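PDB 5EFZ: ethyl acetate hydrolase from Pseudomonas veronii, which hydrolyses ethyl acetate to ethanol and acetate, an esterase step in the bacterial breakdown of short-chain methyl ketones such as 2-butanone. Local coordinates for residues G125-A130 and A154-E159; G204-S209 and M261-L266; R326-I331 and D349-E354. All coordinates share one frame; numbering follows the deposited sequence. Where two conformers were deposited one is given.

Interaction 1 (G125-A130 and A154-E159)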
loop_
_atom_site.group_PDB
_atom_site.type_symbol
_atom_site.label_atom_id
_atom_site.label_comp_id
_atom_site.label_asym_id
_atom_site.label_seq_id
_atom_site.Cartn_x
_atom_site.Cartn_y
_atom_site.Cartn_z
ATOM N N GLY A 125 7.410 -13.469 -21.469
ATOM C CA GLY A 125 7.780 -13.797 -22.845
ATOM C C GLY A 125 7.445 -15.236 -23.238
ATOM O O GLY A 125 7.168 -15.525 -24.418
ATOM N N ASP A 126 7.480 -16.160 -22.272
ATOM C CA ASP A 126 7.104 -17.544 -22.563
ATOM C C ASP A 126 5.615 -17.638 -22.899
ATOM O O ASP A 126 5.256 -18.315 -23.842
ATOM C CB ASP A 126 7.447 -18.468 -21.372
ATOM C CG ASP A 126 8.946 -18.491 -21.058
ATOM O OD1 ASP A 126 9.763 -18.607 -22.005
ATOM O OD2 ASP A 126 9.314 -18.401 -19.852
ATOM N N ASP A 127 4.747 -16.975 -22.127
ATOM C CA ASP A 127 3.326 -16.900 -22.487
ATOM C C ASP A 127 3.091 -16.353 -23.896
ATOM O O ASP A 127 2.295 -16.897 -24.683
ATOM C CB ASP A 127 2.568 -16.020 -21.496
ATOM C CG ASP A 127 2.287 -16.744 -20.176
ATOM O OD1 ASP A 127 1.497 -17.708 -20.188
ATOM O OD2 ASP A 127 2.832 -16.337 -19.128
ATOM N N VAL A 128 3.776 -15.269 -24.222
ATOM C CA VAL A 128 3.535 -14.619 -25.525
ATOM C C VAL A 128 4.016 -15.504 -26.661
ATOM O O VAL A 128 3.352 -15.627 -27.701
ATOM C CB VAL A 128 4.184 -13.225 -25.540
ATOM C CG1 VAL A 128 4.125 -12.561 -26.959
ATOM C CG2 VAL A 128 3.419 -12.339 -24.512
ATOM N N SER A 129 5.154 -16.161 -26.464
ATOM C CA SER A 129 5.637 -17.096 -27.486
ATOM C C SER A 129 4.661 -18.266 -27.677
ATOM O O SER A 129 4.343 -18.642 -28.819
ATOM C CB SER A 129 7.039 -17.605 -27.128
ATOM O OG SER A 129 7.467 -18.573 -28.081
ATOM N N ALA A 130 4.177 -18.826 -26.565
ATOM C CA ALA A 130 3.179 -19.889 -26.629
ATOM C C ALA A 130 1.885 -19.432 -27.311
ATOM O O ALA A 130 1.327 -20.159 -28.147
ATOM C CB ALA A 130 2.868 -20.425 -25.208
ATOM N N ALA A 154 -1.875 -6.848 -19.134
ATOM C CA ALA A 154 -1.225 -5.693 -19.762
ATOM C C ALA A 154 0.265 -5.967 -19.988
ATOM O O ALA A 154 0.852 -5.567 -21.013
ATOM C CB ALA A 154 -1.407 -4.422 -18.885
ATOM N N GLN A 155 0.911 -6.615 -19.027
ATOM C CA GLN A 155 2.301 -7.009 -19.245
ATOM C C GLN A 155 2.455 -7.868 -20.490
ATOM O O GLN A 155 3.366 -7.636 -21.289
ATOM C CB GLN A 155 2.818 -7.802 -18.049
ATOM C CG GLN A 155 2.967 -6.965 -16.760
ATOM C CD GLN A 155 3.558 -7.819 -15.640
ATOM O OE1 GLN A 155 3.064 -8.916 -15.373
ATOM N NE2 GLN A 155 4.652 -7.344 -15.029
ATOM N N GLN A 156 1.569 -8.860 -20.662
ATOM C CA GLN A 156 1.598 -9.670 -21.881
ATOM C C GLN A 156 1.263 -8.855 -23.140
ATOM O O GLN A 156 1.783 -9.125 -24.220
ATOM C CB GLN A 156 0.625 -10.847 -21.761
ATOM C CG GLN A 156 1.084 -11.886 -20.694
ATOM C CD GLN A 156 -0.038 -12.821 -20.295
ATOM O OE1 GLN A 156 -0.291 -13.828 -20.967
ATOM N NE2 GLN A 156 -0.753 -12.465 -19.220
ATOM N N THR A 157 0.366 -7.883 -23.000
ATOM C CA THR A 157 0.020 -7.003 -24.111
ATOM C C THR A 157 1.236 -6.219 -24.619
ATOM O O THR A 157 1.490 -6.169 -25.833
ATOM C CB THR A 157 -1.128 -6.045 -23.693
ATOM O OG1 THR A 157 -2.316 -6.824 -23.448
ATOM C CG2 THR A 157 -1.434 -4.973 -24.805
ATOM N N TYR A 158 1.991 -5.600 -23.709
ATOM C CA TYR A 158 3.212 -4.899 -24.092
ATOM C C TYR A 158 4.222 -5.841 -24.729
ATOM O O TYR A 158 4.839 -5.533 -25.758
ATOM C CB TYR A 158 3.849 -4.226 -22.871
ATOM C CG TYR A 158 3.174 -2.930 -22.486
ATOM C CD1 TYR A 158 3.079 -1.868 -23.405
ATOM C CD2 TYR A 158 2.648 -2.738 -21.205
ATOM C CE1 TYR A 158 2.478 -0.640 -23.025
ATOM C CE2 TYR A 158 2.050 -1.512 -20.834
ATOM C CZ TYR A 158 1.976 -0.486 -21.746
ATOM O OH TYR A 158 1.367 0.710 -21.361
ATOM N N GLU A 159 4.404 -6.998 -24.112
ATOM C CA GLU A 159 5.348 -7.944 -24.671
ATOM C C GLU A 159 4.952 -8.377 -26.093
ATOM O O GLU A 159 5.806 -8.480 -26.990
ATOM C CB GLU A 159 5.471 -9.164 -23.748
ATOM C CG GLU A 159 6.366 -10.297 -24.317
ATOM C CD GLU A 159 7.876 -10.000 -24.339
ATOM O OE1 GLU A 159 8.371 -9.055 -23.659
ATOM O OE2 GLU A 159 8.595 -10.734 -25.066
#
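The helix that runs on from the nucleophile elbow, 152-163, packs here against helix 124-139 through residues 154-159 and 125-130. The axes of the two short segments approach to 9.3 Å and cross at -64°, an oblique packing in which Val-128 is the central side chain. Its CG2, anti to the carbonyl carbon, enters between Gln-156 and Glu-159, residues one turn apart on the facing helix. There it meets the side-chain CG of Glu-159 at 3.6 Å and lies as close to the backbone O of Gln-156, while CB of Gln-156 follows at 4.2 Å. Glu-159 shapes itself to the valine: CG, anti to the backbone N, is laid against Val-128, and the bend at chi2 (72°) then turns the carboxylate toward Gly-125, whose CA is 3.9 Å from OE2 of Glu-159. The charge is taken up by partners beyond the pair, since the same OE2 receives a hydrogen bond from His-281 and forms a salt bridge with Arg-163.

In the alpha/beta hydrolase fold these helices precede and follow, along the chain, the strand that leads to the nucleophile: helix 124-139 leads into strand 146-150, and Ser-151, the inferred nucleophile, follows just before helix 152-163. Gln-156 ties the packing to that turn. Its NE2 donates to Met-152 O within the elbow, and its OE1 accepts from Gln-131 NE2 on the facing helix. This doubly held amide crosses Asp-127 obliquely, its plane 45° from the carboxylate, with OE1 of Gln-156 resting 3.6 Å from CB of Asp-127. The buried carboxylate of Asp-127 is directed to other partners, OD2 to Lys-272 in a salt bridge and OD1 to the backbone N of Ile-99.

Interaction 2 (G204-S209 and M261-L266). With EDO (1,2-ethanediol), chain L.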
loop_
_atom_site.group_PDB
_atom_site.type_symbol
_atom_site.label_atom_id
_atom_site.label_comp_id
_atom_site.label_asym_id
_atom_site.label_seq_id
_atom_site.Cartn_x
_atom_site.Cartn_y
_atom_site.Cartn_z
ATOM N N GLY A 204 6.180 -26.102 -0.660
ATOM C CA GLY A 204 5.444 -26.419 -1.873
ATOM C C GLY A 204 4.859 -27.813 -1.885
ATOM O O GLY A 204 4.141 -28.195 -2.835
ATOM N N LEU A 205 5.127 -28.562 -0.809
ATOM C CA LEU A 205 4.668 -29.950 -0.687
ATOM C C LEU A 205 3.448 -30.104 0.212
ATOM O O LEU A 205 3.221 -31.180 0.759
ATOM C CB LEU A 205 5.800 -30.829 -0.129
ATOM C CG LEU A 205 7.113 -30.846 -0.907
ATOM C CD1 LEU A 205 8.154 -31.521 -0.046
ATOM C CD2 LEU A 205 6.936 -31.619 -2.198
ATOM N N TYR A 206 2.678 -29.032 0.372
ATOM C CA TYR A 206 1.492 -29.037 1.227
ATOM C C TYR A 206 0.502 -30.108 0.817
ATOM O O TYR A 206 0.399 -30.446 -0.371
ATOM C CB TYR A 206 0.824 -27.661 1.189
ATOM C CG TYR A 206 0.676 -27.115 -0.224
ATOM C CD1 TYR A 206 -0.430 -27.448 -1.013
ATOM C CD2 TYR A 206 1.621 -26.267 -0.753
ATOM C CE1 TYR A 206 -0.570 -26.945 -2.305
ATOM C CE2 TYR A 206 1.488 -25.754 -2.035
ATOM C CZ TYR A 206 0.404 -26.113 -2.802
ATOM O OH TYR A 206 0.261 -25.573 -4.068
ATOM N N ARG A 207 -0.236 -30.641 1.799
ATOM C CA ARG A 207 -1.159 -31.736 1.527
ATOM C C ARG A 207 -2.294 -31.242 0.644
ATOM O O ARG A 207 -2.697 -31.923 -0.288
ATOM C CB ARG A 207 -1.701 -32.352 2.829
ATOM C CG ARG A 207 -2.612 -31.458 3.662
ATOM C CD ARG A 207 -3.407 -32.269 4.710
ATOM N NE ARG A 207 -4.373 -31.399 5.374
ATOM C CZ ARG A 207 -4.066 -30.603 6.393
ATOM N NH1 ARG A 207 -2.824 -30.587 6.861
ATOM N NH2 ARG A 207 -4.988 -29.820 6.936
ATOM N N SER A 208 -2.788 -30.045 0.916
ATOM C CA SER A 208 -3.848 -29.479 0.103
ATOM C C SER A 208 -3.805 -27.972 0.201
ATOM O O SER A 208 -3.171 -27.423 1.110
ATOM C CB SER A 208 -5.217 -30.006 0.541
ATOM O OG SER A 208 -5.700 -29.291 1.665
ATOM N N SER A 209 -4.468 -27.306 -0.754
ATOM C CA SER A 209 -4.677 -25.853 -0.749
ATOM C C SER A 209 -5.114 -25.390 0.609
ATOM O O SER A 209 -4.571 -24.443 1.181
ATOM C CB SER A 209 -5.760 -25.431 -1.777
ATOM O OG SER A 209 -6.473 -24.248 -1.355
ATOM N N MET A 261 -7.593 -21.366 -3.937
ATOM C CA MET A 261 -6.569 -21.327 -4.989
ATOM C C MET A 261 -5.317 -22.084 -4.570
ATOM O O MET A 261 -5.119 -22.361 -3.394
ATOM C CB MET A 261 -6.219 -19.887 -5.355
ATOM C CG MET A 261 -7.438 -19.122 -5.938
ATOM S SD MET A 261 -6.915 -17.554 -6.618
ATOM C CE MET A 261 -8.466 -16.957 -7.327
ATOM N N ASP A 262 -4.489 -22.439 -5.549
ATOM C CA ASP A 262 -3.324 -23.268 -5.262
ATOM C C ASP A 262 -2.086 -22.405 -5.000
ATOM O O ASP A 262 -1.700 -21.621 -5.849
ATOM C CB ASP A 262 -3.038 -24.200 -6.432
ATOM C CG ASP A 262 -1.839 -25.092 -6.159
ATOM O OD1 ASP A 262 -1.948 -25.931 -5.224
ATOM O OD2 ASP A 262 -0.817 -24.960 -6.887
ATOM N N PRO A 263 -1.456 -22.559 -3.831
ATOM C CA PRO A 263 -0.287 -21.726 -3.506
ATOM C C PRO A 263 0.838 -21.827 -4.554
ATOM O O PRO A 263 1.374 -20.779 -4.934
ATOM C CB PRO A 263 0.177 -22.291 -2.145
ATOM C CG PRO A 263 -1.074 -22.812 -1.499
ATOM C CD PRO A 263 -1.944 -23.327 -2.664
ATOM N N ASN A 264 1.165 -23.030 -5.037
ATOM C CA ASN A 264 2.241 -23.130 -6.032
ATOM C C ASN A 264 1.882 -22.359 -7.309
ATOM O O ASN A 264 2.728 -21.650 -7.870
ATOM C CB ASN A 264 2.562 -24.578 -6.378
ATOM C CG ASN A 264 3.318 -25.280 -5.249
ATOM O OD1 ASN A 264 4.082 -24.645 -4.508
ATOM N ND2 ASN A 264 3.065 -26.560 -5.088
ATOM N N ASN A 265 0.645 -22.481 -7.781
ATOM C CA ASN A 265 0.250 -21.670 -8.963
ATOM C C ASN A 265 0.340 -20.145 -8.737
ATOM O O ASN A 265 0.788 -19.372 -9.617
ATOM C CB ASN A 265 -1.176 -22.019 -9.407
ATOM C CG ASN A 265 -1.298 -23.415 -9.967
ATOM O OD1 ASN A 265 -0.294 -24.094 -10.284
ATOM N ND2 ASN A 265 -2.550 -23.888 -10.066
ATOM N N LEU A 266 -0.094 -19.672 -7.578
ATOM C CA LEU A 266 0.016 -18.247 -7.291
ATOM C C LEU A 266 1.494 -17.795 -7.316
ATOM O O LEU A 266 1.810 -16.704 -7.822
ATOM C CB LEU A 266 -0.621 -17.912 -5.920
ATOM C CG LEU A 266 -2.136 -18.137 -5.860
ATOM C CD1 LEU A 266 -2.662 -17.827 -4.448
ATOM C CD2 LEU A 266 -2.841 -17.234 -6.881
HETATM C C1 EDO L . 5.860 -23.761 -8.320
HETATM O O1 EDO L . 5.770 -22.355 -7.971
HETATM C C2 EDO L . 7.270 -24.241 -8.705
HETATM O O2 EDO L . 8.212 -23.216 -9.085
#
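Hydrogen bonds carry most of this contact, and the hydroxyl of Tyr-206 makes two of them. It donates to OD1 of Asp-262 over only 2.5 Å, reaching that oxygen from above the carboxylate plane, and it accepts from the backbone N of Asn-264 at 2.9 Å (164° at the hydrogen). Beside it, Asn-264 ND2 donates almost straight to Gly-204 O, 3.0 Å away and 173° at the hydrogen; the bond lies in the amide plane and uses a carbonyl lone pair. At the other end Ser-209 OG donates to Met-261 O from above the carbonyl plane, at 3.1 Å. Asp-262 divides its carboxylate: as the N-cap of helix 263-274 it takes Asn-265 N on OD2 at 3.0 Å, leaving OD1 to the tyrosine.

The apolar component is a CH-pi contact. CG of Pro-263 stands 4.1 Å from the centroid of the Tyr-206 ring, over one face and offset toward the rim, whereas Asp-262 OD1 lies at the ring edge.

The loop 204-209 belongs to the helical insertion between strands 170-174 and 296-300, the usual place of the cap in alpha/beta hydrolases, and it is joined here to the first turn of helix 263-274. On that turn a bound 1,2-ethanediol donates through O1 to Asn-264 O. A phenylalanine in place of Tyr-206 would lose both hydroxyl bonds and would probably loosen the loop from the helix start.

Pro-263 offers no N-H, and the next two, of Asn-264 and Asn-265, are met by Tyr-206 OH and Asp-262 OD2; the short phenol-carboxylate bond is consistent with a strongly polarised hydroxyl and a negative charge favoured by the helix N-terminus.

Interaction 3 (R326-I331 and D349-E354)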
loop_
_atom_site.group_PDB
_atom_site.type_symbol
_atom_site.label_atom_id
_atom_site.label_comp_id
_atom_site.label_asym_id
_atom_site.label_seq_id
_atom_site.Cartn_x
_atom_site.Cartn_y
_atom_site.Cartn_z
ATOM N N ARG A 326 -4.853 7.349 -21.871
ATOM C CA ARG A 326 -6.269 7.415 -21.516
ATOM C C ARG A 326 -6.563 6.757 -20.157
ATOM O O ARG A 326 -7.051 5.641 -20.104
ATOM C CB ARG A 326 -7.102 6.754 -22.606
ATOM C CG ARG A 326 -7.165 7.640 -23.879
ATOM C CD ARG A 326 -7.682 6.919 -25.071
ATOM N NE ARG A 326 -7.809 7.796 -26.245
ATOM C CZ ARG A 326 -8.943 8.026 -26.894
ATOM N NH1 ARG A 326 -10.059 7.472 -26.466
ATOM N NH2 ARG A 326 -8.963 8.814 -27.969
ATOM N N PRO A 327 -6.285 7.475 -19.073
ATOM C CA PRO A 327 -6.523 6.870 -17.748
ATOM C C PRO A 327 -8.013 6.575 -17.547
ATOM O O PRO A 327 -8.855 7.374 -18.002
ATOM C CB PRO A 327 -6.062 7.950 -16.760
ATOM C CG PRO A 327 -5.280 8.927 -17.562
ATOM C CD PRO A 327 -5.826 8.865 -18.976
ATOM N N LEU A 328 -8.308 5.484 -16.846
ATOM C CA LEU A 328 -9.659 5.141 -16.429
ATOM C C LEU A 328 -9.905 5.769 -15.061
ATOM O O LEU A 328 -9.104 5.575 -14.147
ATOM C CB LEU A 328 -9.825 3.625 -16.342
ATOM C CG LEU A 328 -9.654 2.936 -17.699
ATOM C CD1 LEU A 328 -9.628 1.451 -17.471
ATOM C CD2 LEU A 328 -10.835 3.306 -18.607
ATOM N N ARG A 329 -11.001 6.490 -14.899
ATOM C CA ARG A 329 -11.223 7.210 -13.637
ATOM C C ARG A 329 -12.005 6.273 -12.731
ATOM O O ARG A 329 -13.169 5.971 -13.020
ATOM C CB ARG A 329 -12.002 8.516 -13.866
ATOM C CG ARG A 329 -11.227 9.534 -14.691
ATOM C CD ARG A 329 -12.091 10.657 -15.262
ATOM N NE ARG A 329 -11.193 11.576 -15.955
ATOM C CZ ARG A 329 -10.904 12.814 -15.557
ATOM N NH1 ARG A 329 -11.513 13.344 -14.511
ATOM N NH2 ARG A 329 -10.034 13.537 -16.246
ATOM N N SER A 330 -11.377 5.790 -11.663
ATOM C CA SER A 330 -12.082 4.924 -10.735
ATOM C C SER A 330 -11.406 4.904 -9.377
ATOM O O SER A 330 -10.220 4.569 -9.282
ATOM C CB SER A 330 -12.142 3.479 -11.281
ATOM O OG SER A 330 -12.753 2.651 -10.298
ATOM N N ILE A 331 -12.154 5.223 -8.326
ATOM C CA ILE A 331 -11.581 5.122 -6.982
ATOM C C ILE A 331 -11.462 3.658 -6.549
ATOM O O ILE A 331 -10.929 3.378 -5.463
ATOM C CB ILE A 331 -12.410 5.910 -5.941
ATOM C CG1 ILE A 331 -13.817 5.320 -5.817
ATOM C CG2 ILE A 331 -12.454 7.429 -6.301
ATOM C CD1 ILE A 331 -14.592 5.866 -4.662
ATOM N N ASP A 349 -15.291 0.740 -22.311
ATOM C CA ASP A 349 -15.950 0.323 -23.554
ATOM C C ASP A 349 -15.838 1.424 -24.597
ATOM O O ASP A 349 -15.652 1.142 -25.810
ATOM C CB ASP A 349 -17.432 -0.034 -23.320
ATOM C CG ASP A 349 -17.629 -1.500 -22.903
ATOM O OD1 ASP A 349 -16.717 -2.330 -23.149
ATOM O OD2 ASP A 349 -18.695 -1.827 -22.331
ATOM N N ALA A 350 -15.979 2.666 -24.130
ATOM C CA ALA A 350 -15.946 3.825 -25.032
ATOM C C ALA A 350 -14.544 3.979 -25.640
ATOM O O ALA A 350 -14.403 4.187 -26.857
ATOM C CB ALA A 350 -16.376 5.099 -24.298
ATOM N N HIS A 351 -13.506 3.858 -24.808
ATOM C CA HIS A 351 -12.130 3.952 -25.312
ATOM C C HIS A 351 -11.828 2.786 -26.272
ATOM O O HIS A 351 -11.261 2.973 -27.352
ATOM C CB HIS A 351 -11.098 3.940 -24.170
ATOM C CG HIS A 351 -11.110 5.165 -23.316
ATOM N ND1 HIS A 351 -11.019 6.448 -23.828
ATOM C CD2 HIS A 351 -11.190 5.320 -21.972
ATOM C CE1 HIS A 351 -11.043 7.322 -22.844
ATOM N NE2 HIS A 351 -11.145 6.657 -21.697
ATOM N N LEU A 352 -12.194 1.579 -25.871
ATOM C CA LEU A 352 -11.916 0.418 -26.722
ATOM C C LEU A 352 -12.655 0.481 -28.065
ATOM O O LEU A 352 -12.118 0.060 -29.092
ATOM C CB LEU A 352 -12.287 -0.875 -26.017
ATOM C CG LEU A 352 -11.384 -1.323 -24.856
ATOM C CD1 LEU A 352 -11.907 -2.660 -24.314
ATOM C CD2 LEU A 352 -9.905 -1.410 -25.255
ATOM N N ALA A 353 -13.887 0.984 -28.061
ATOM C CA ALA A 353 -14.633 1.091 -29.308
ATOM C C ALA A 353 -13.940 2.112 -30.223
ATOM O O ALA A 353 -13.864 1.936 -31.444
ATOM C CB ALA A 353 -16.101 1.483 -29.034
ATOM N N GLU A 354 -13.390 3.158 -29.626
ATOM C CA GLU A 354 -12.719 4.194 -30.400
ATOM C C GLU A 354 -11.435 3.617 -30.977
ATOM O O GLU A 354 -11.111 3.835 -32.134
ATOM C CB GLU A 354 -12.423 5.419 -29.538
ATOM C CG GLU A 354 -11.683 6.507 -30.295
ATOM C CD GLU A 354 -11.554 7.796 -29.511
ATOM O OE1 GLU A 354 -12.209 7.941 -28.455
ATOM O OE2 GLU A 354 -10.788 8.669 -29.961
HETATM O O HOH W 1 -11.574 7.416 -18.970
#
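NH1 of Arg-326 is gripped by two hydrogen bonds, both to helix 342-356, the last helix of the alpha/beta hydrolase fold, which packs on strands 296-300 and 170-174; Arg-326 itself directly follows the edge strand 324-325. One bond goes to OE1 of Glu-354 at 3.0 Å and the other to ND1 of His-351, also 3.0 Å away, so the imidazole acts as an acceptor at this nitrogen. NH2 of Arg-326 completes the salt bridge with OE2 of Glu-354; at 2.7 Å it is short, though as a hydrogen bond it is weak. The two flat groups are not coplanar: guanidinium and carboxylate stand 82° apart, and NH1 meets OE1 from above the carboxylate plane. Glu-324 is a second acidic partner for NH2, so the guanidinium charge is shared between two carboxylates.

The arginine side chain, extended from CG to NE, crosses His-351 before reaching its acceptors. CB of Arg-326 sits squarely over one face of the ring, 4.0 Å from its centroid, in a CH-pi contact. Leu-328 approaches differently, its CD2 lying in the ring plane 3.9 Å from CD2 of His-351. From here the loop leads on to His-334, inferred to be catalytic. At the far side of the imidazole, one water donates to Pro-327 O at 2.9 Å and is hydrogen-bonded to NE2 of His-351 at 2.9 Å.

Overall arrangement
The three contacts follow one another along the chain, each closing before the next opens, and none touches another. Interaction 1 lies deepest, about 10 Å from the centre of the chain, where helices 124-139 and 152-163, before and after strand 146-150 in the chain, pack together. Interactions 2 and 3 lie on opposite sides of that centre, their own centres 36 Å apart. The centres of interactions 1 and 2 are 25 Å apart. Those of interactions 1 and 3 are 22 Å apart. Interaction 1 packs the helix following the inferred nucleophile, interaction 2 holds parts of the helical insertion together, and interaction 3 fixes to the final helix the start of the loop that goes on to the inferred catalytic His-334.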